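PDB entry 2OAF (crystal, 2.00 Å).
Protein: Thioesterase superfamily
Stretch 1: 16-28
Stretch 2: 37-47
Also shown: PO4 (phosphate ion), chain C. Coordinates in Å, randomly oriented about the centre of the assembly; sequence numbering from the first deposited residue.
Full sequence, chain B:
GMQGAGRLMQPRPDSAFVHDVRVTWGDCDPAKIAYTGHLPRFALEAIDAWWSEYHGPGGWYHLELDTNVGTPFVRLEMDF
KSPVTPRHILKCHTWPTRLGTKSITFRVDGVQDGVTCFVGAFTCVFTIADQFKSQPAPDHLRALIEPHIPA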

# COMPACT_ATOMS: atom_id res chain seq x y z
N ALA B 16 -20.40 -19.11 -6.10
CA ALA B 16 -19.22 -18.39 -5.62
C ALA B 16 -19.63 -17.37 -4.57
O ALA B 16 -20.66 -16.67 -4.71
CB ALA B 16 -18.44 -17.72 -6.78
N PHE B 17 -18.85 -17.32 -3.50
CA PHE B 17 -18.91 -16.26 -2.52
C PHE B 17 -18.53 -14.96 -3.19
O PHE B 17 -17.58 -14.91 -3.98
CB PHE B 17 -17.92 -16.60 -1.39
CG PHE B 17 -17.81 -15.54 -0.35
CD1 PHE B 17 -18.87 -15.29 0.51
CD2 PHE B 17 -16.67 -14.79 -0.24
CE1 PHE B 17 -18.80 -14.30 1.46
CE2 PHE B 17 -16.58 -13.81 0.72
CZ PHE B 17 -17.65 -13.55 1.56
N VAL B 18 -19.24 -13.89 -2.87
CA VAL B 18 -18.92 -12.58 -3.42
C VAL B 18 -18.50 -11.66 -2.28
O VAL B 18 -19.24 -11.51 -1.31
CB VAL B 18 -20.12 -12.00 -4.23
CG1 VAL B 18 -19.81 -10.58 -4.73
CG2 VAL B 18 -20.49 -12.91 -5.39
N HIS B 19 -17.27 -11.14 -2.35
CA HIS B 19 -16.77 -10.12 -1.43
C HIS B 19 -16.76 -8.76 -2.13
O HIS B 19 -16.18 -8.62 -3.19
CB HIS B 19 -15.35 -10.47 -0.97
CG HIS B 19 -14.74 -9.42 -0.09
ND1 HIS B 19 -15.28 -9.07 1.13
CD2 HIS B 19 -13.65 -8.64 -0.26
CE1 HIS B 19 -14.56 -8.11 1.66
NE2 HIS B 19 -13.56 -7.82 0.84
N ASP B 20 -17.41 -7.75 -1.53
CA ASP B 20 -17.42 -6.40 -2.10
C ASP B 20 -16.18 -5.67 -1.70
O ASP B 20 -15.82 -5.69 -0.53
CB ASP B 20 -18.60 -5.59 -1.58
CG ASP B 20 -19.95 -6.07 -2.10
OD1 ASP B 20 -20.00 -6.93 -2.99
OD2 ASP B 20 -20.97 -5.59 -1.58
N VAL B 21 -15.53 -5.03 -2.67
CA VAL B 21 -14.39 -4.18 -2.44
C VAL B 21 -14.76 -2.78 -2.95
O VAL B 21 -15.22 -2.62 -4.07
CB VAL B 21 -13.13 -4.74 -3.14
CG1 VAL B 21 -11.96 -3.77 -3.04
CG2 VAL B 21 -12.74 -6.11 -2.55
N ARG B 22 -14.61 -1.77 -2.09
CA ARG B 22 -14.80 -0.39 -2.45
C ARG B 22 -13.48 0.12 -3.06
O ARG B 22 -12.43 0.15 -2.40
CB ARG B 22 -15.16 0.43 -1.19
CG ARG B 22 -15.69 1.89 -1.48
CD ARG B 22 -15.99 2.74 -0.16
NE ARG B 22 -14.77 3.11 0.59
N VAL B 23 -13.52 0.54 -4.32
CA VAL B 23 -12.34 1.11 -4.96
C VAL B 23 -12.47 2.61 -4.86
O VAL B 23 -13.53 3.13 -5.10
CB VAL B 23 -12.29 0.68 -6.43
CG1 VAL B 23 -11.11 1.34 -7.16
CG2 VAL B 23 -12.24 -0.87 -6.50
N THR B 24 -11.39 3.32 -4.56
CA THR B 24 -11.49 4.76 -4.40
C THR B 24 -10.35 5.49 -5.08
O THR B 24 -9.41 4.89 -5.61
CB THR B 24 -11.52 5.18 -2.91
OG1 THR B 24 -10.24 4.97 -2.33
CG2 THR B 24 -12.61 4.41 -2.11
N TRP B 25 -10.48 6.80 -5.09
CA TRP B 25 -9.49 7.71 -5.63
C TRP B 25 -8.05 7.27 -5.35
O TRP B 25 -7.19 7.27 -6.22
CB TRP B 25 -9.77 9.08 -5.03
CG TRP B 25 -8.71 10.09 -5.18
CD1 TRP B 25 -7.72 10.38 -4.28
CD2 TRP B 25 -8.54 10.99 -6.26
NE1 TRP B 25 -6.93 11.40 -4.76
CE2 TRP B 25 -7.42 11.79 -5.97
CE3 TRP B 25 -9.23 11.22 -7.45
CZ2 TRP B 25 -6.97 12.79 -6.83
CZ3 TRP B 25 -8.80 12.21 -8.29
CH2 TRP B 25 -7.67 12.98 -7.98
N GLY B 26 -7.80 6.92 -4.10
CA GLY B 26 -6.45 6.59 -3.65
C GLY B 26 -5.87 5.31 -4.21
O GLY B 26 -4.64 5.08 -4.20
N ASP B 27 -6.75 4.45 -4.72
CA ASP B 27 -6.35 3.23 -5.38
C ASP B 27 -5.96 3.50 -6.85
O ASP B 27 -5.40 2.63 -7.51
CB ASP B 27 -7.52 2.26 -5.39
CG ASP B 27 -7.95 1.83 -4.00
OD1 ASP B 27 -7.08 1.47 -3.21
OD2 ASP B 27 -9.17 1.86 -3.68
N CYS B 28 -6.27 4.69 -7.36
CA CYS B 28 -6.10 4.98 -8.80
C CYS B 28 -4.82 5.68 -9.14
O CYS B 28 -4.31 6.47 -8.37
CB CYS B 28 -7.24 5.86 -9.31
SG CYS B 28 -8.87 5.02 -9.18
P PO4 C . -0.23 -2.41 -2.07
O1 PO4 C . 1.18 -2.87 -1.79
O2 PO4 C . -0.23 -1.47 -3.24
O3 PO4 C . -1.06 -3.61 -2.45
O4 PO4 C . -0.81 -1.79 -0.81
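Stretch 2, residues 37-47: GHLPRFALEAI

Stretch 2 enters as the tail of a 3-10 segment, Gly-37 and His-38, and then runs as an α-helix through Ile-47, its i to i+4 bonds including Glu-45 N to Arg-41 O (3.0 Å) and Ala-46 N to Phe-42 O (3.2 Å). The helix lies across the strand that begins at Phe-17, with an angle of 133° between their N-to-C directions and axes 8.5 Å apart at closest approach. The two segments therefore run in roughly opposing senses: the CA atoms of His-19 and Ala-46 are 5.4 Å apart, those of Val-21 and Phe-42 6.8 Å, and those of Asp-27 and His-38 6.8 Å.

Phe-42 covers the most surface. Its CA-to-CB bond points sideways, but chi1 in m brings the ring onto stretch 1. Val-21 CG1 packs over one face, 3.6 Å from Phe-42 CD1 and 4.0 Å from the ring centroid, a CH-pi contact; Val-23 CG2 adds an apolar contact 4.1 Å from Phe-42 CE2. At the ring edge, Phe-42 CZ lies 3.7 Å from Asp-27 CG.

Asp-27, in the 3-10 turn of residues 25-27, also points sideways at CB, yet its carboxylate reaches the helix. Asp-27 OD2 accepts a hydrogen bond from Thr-24 N (2.8 Å), which ties the carboxylate to its own turn, while Asp-27 OD1 forms a salt bridge with Arg-41 NH2 at 3.4 Å, its hydrogen bond weak. Asp-27 O approaches the edge of the His-38 imidazole, 3.1 Å from CD2.

On the strand, His-19 points toward stretch 2, and its NE2 donates a nearly straight hydrogen bond to Glu-45 OE2 (2.7 Å, 166°), further along the helix. The imidazole also packs close to the helix backbone, with His-19 CD2 3.7 Å from Ala-46 CA. A water bridges the stretches here, donating to Asp-20 O (2.7 Å) and Glu-45 OE2 (3.3 Å).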

# COMPACT_ATOMS: atom_id res chain seq x y z
N GLY B 37 -0.80 -2.64 -9.44
CA GLY B 37 -0.18 -3.07 -8.19
C GLY B 37 -1.09 -3.25 -7.01
O GLY B 37 -0.72 -3.96 -6.10
N HIS B 38 -2.27 -2.63 -7.02
CA HIS B 38 -3.23 -2.76 -5.92
C HIS B 38 -4.17 -3.90 -6.17
O HIS B 38 -4.84 -4.35 -5.25
CB HIS B 38 -4.07 -1.47 -5.82
CG HIS B 38 -3.26 -0.26 -5.48
ND1 HIS B 38 -2.25 -0.29 -4.54
CD2 HIS B 38 -3.33 1.02 -5.92
CE1 HIS B 38 -1.71 0.92 -4.46
NE2 HIS B 38 -2.34 1.72 -5.28
N LEU B 39 -4.29 -4.36 -7.41
CA LEU B 39 -5.34 -5.35 -7.71
C LEU B 39 -5.15 -6.67 -6.96
O LEU B 39 -6.13 -7.25 -6.46
CB LEU B 39 -5.54 -5.54 -9.23
CG LEU B 39 -6.01 -4.31 -10.03
CD1 LEU B 39 -6.17 -4.59 -11.53
CD2 LEU B 39 -7.30 -3.72 -9.42
N PRO B 40 -3.89 -7.14 -6.84
CA PRO B 40 -3.66 -8.37 -6.05
C PRO B 40 -4.15 -8.22 -4.61
O PRO B 40 -4.65 -9.16 -4.02
CB PRO B 40 -2.14 -8.51 -6.09
CG PRO B 40 -1.73 -7.83 -7.42
CD PRO B 40 -2.65 -6.63 -7.46
N ARG B 41 -3.95 -7.06 -4.03
CA ARG B 41 -4.43 -6.79 -2.68
C ARG B 41 -5.93 -7.00 -2.56
O ARG B 41 -6.41 -7.56 -1.56
CB ARG B 41 -4.13 -5.35 -2.27
CG ARG B 41 -4.76 -5.00 -0.92
CD ARG B 41 -4.08 -3.87 -0.13
NE ARG B 41 -4.05 -2.61 -0.87
CZ ARG B 41 -5.08 -1.80 -1.00
NH1 ARG B 41 -6.25 -2.09 -0.47
NH2 ARG B 41 -4.93 -0.68 -1.70
N PHE B 42 -6.68 -6.50 -3.54
CA PHE B 42 -8.14 -6.67 -3.53
C PHE B 42 -8.49 -8.15 -3.63
O PHE B 42 -9.39 -8.62 -2.94
CB PHE B 42 -8.82 -5.97 -4.71
CG PHE B 42 -8.60 -4.48 -4.79
CD1 PHE B 42 -8.42 -3.71 -3.65
CD2 PHE B 42 -8.67 -3.85 -6.01
CE1 PHE B 42 -8.26 -2.34 -3.74
CE2 PHE B 42 -8.52 -2.48 -6.10
CZ PHE B 42 -8.30 -1.73 -4.96
N ALA B 43 -7.82 -8.88 -4.50
CA ALA B 43 -8.11 -10.32 -4.65
C ALA B 43 -7.81 -11.11 -3.37
O ALA B 43 -8.58 -12.00 -2.97
CB ALA B 43 -7.37 -10.91 -5.86
N LEU B 44 -6.72 -10.76 -2.71
CA LEU B 44 -6.34 -11.40 -1.46
C LEU B 44 -7.32 -11.09 -0.34
O LEU B 44 -7.66 -11.97 0.47
CB LEU B 44 -4.90 -11.02 -1.09
CG LEU B 44 -3.78 -11.96 -1.57
CD1 LEU B 44 -3.97 -12.37 -3.01
CD2 LEU B 44 -2.39 -11.31 -1.37
N GLU B 45 -7.79 -9.85 -0.29
CA GLU B 45 -8.84 -9.46 0.65
C GLU B 45 -10.11 -10.32 0.50
O GLU B 45 -10.75 -10.70 1.48
CB GLU B 45 -9.12 -7.98 0.47
CG GLU B 45 -10.20 -7.38 1.38
CD GLU B 45 -10.65 -5.97 0.91
OE1 GLU B 45 -9.75 -5.20 0.44
OE2 GLU B 45 -11.88 -5.69 1.01
N ALA B 46 -10.44 -10.65 -0.75
CA ALA B 46 -11.55 -11.51 -1.09
C ALA B 46 -11.36 -12.91 -0.53
O ALA B 46 -12.31 -13.54 -0.02
CB ALA B 46 -11.69 -11.56 -2.61
N ILE B 47 -10.15 -13.44 -0.68
CA ILE B 47 -9.83 -14.77 -0.17
C ILE B 47 -9.88 -14.76 1.36
O ILE B 47 -10.41 -15.67 1.98
CB ILE B 47 -8.43 -15.25 -0.68
CG1 ILE B 47 -8.42 -15.42 -2.22
CG2 ILE B 47 -7.99 -16.53 0.07
CD1 ILE B 47 -7.01 -15.68 -2.85
O HOH W 1 -14.85 -4.60 1.77
O HOH W 2 -1.58 4.72 -5.18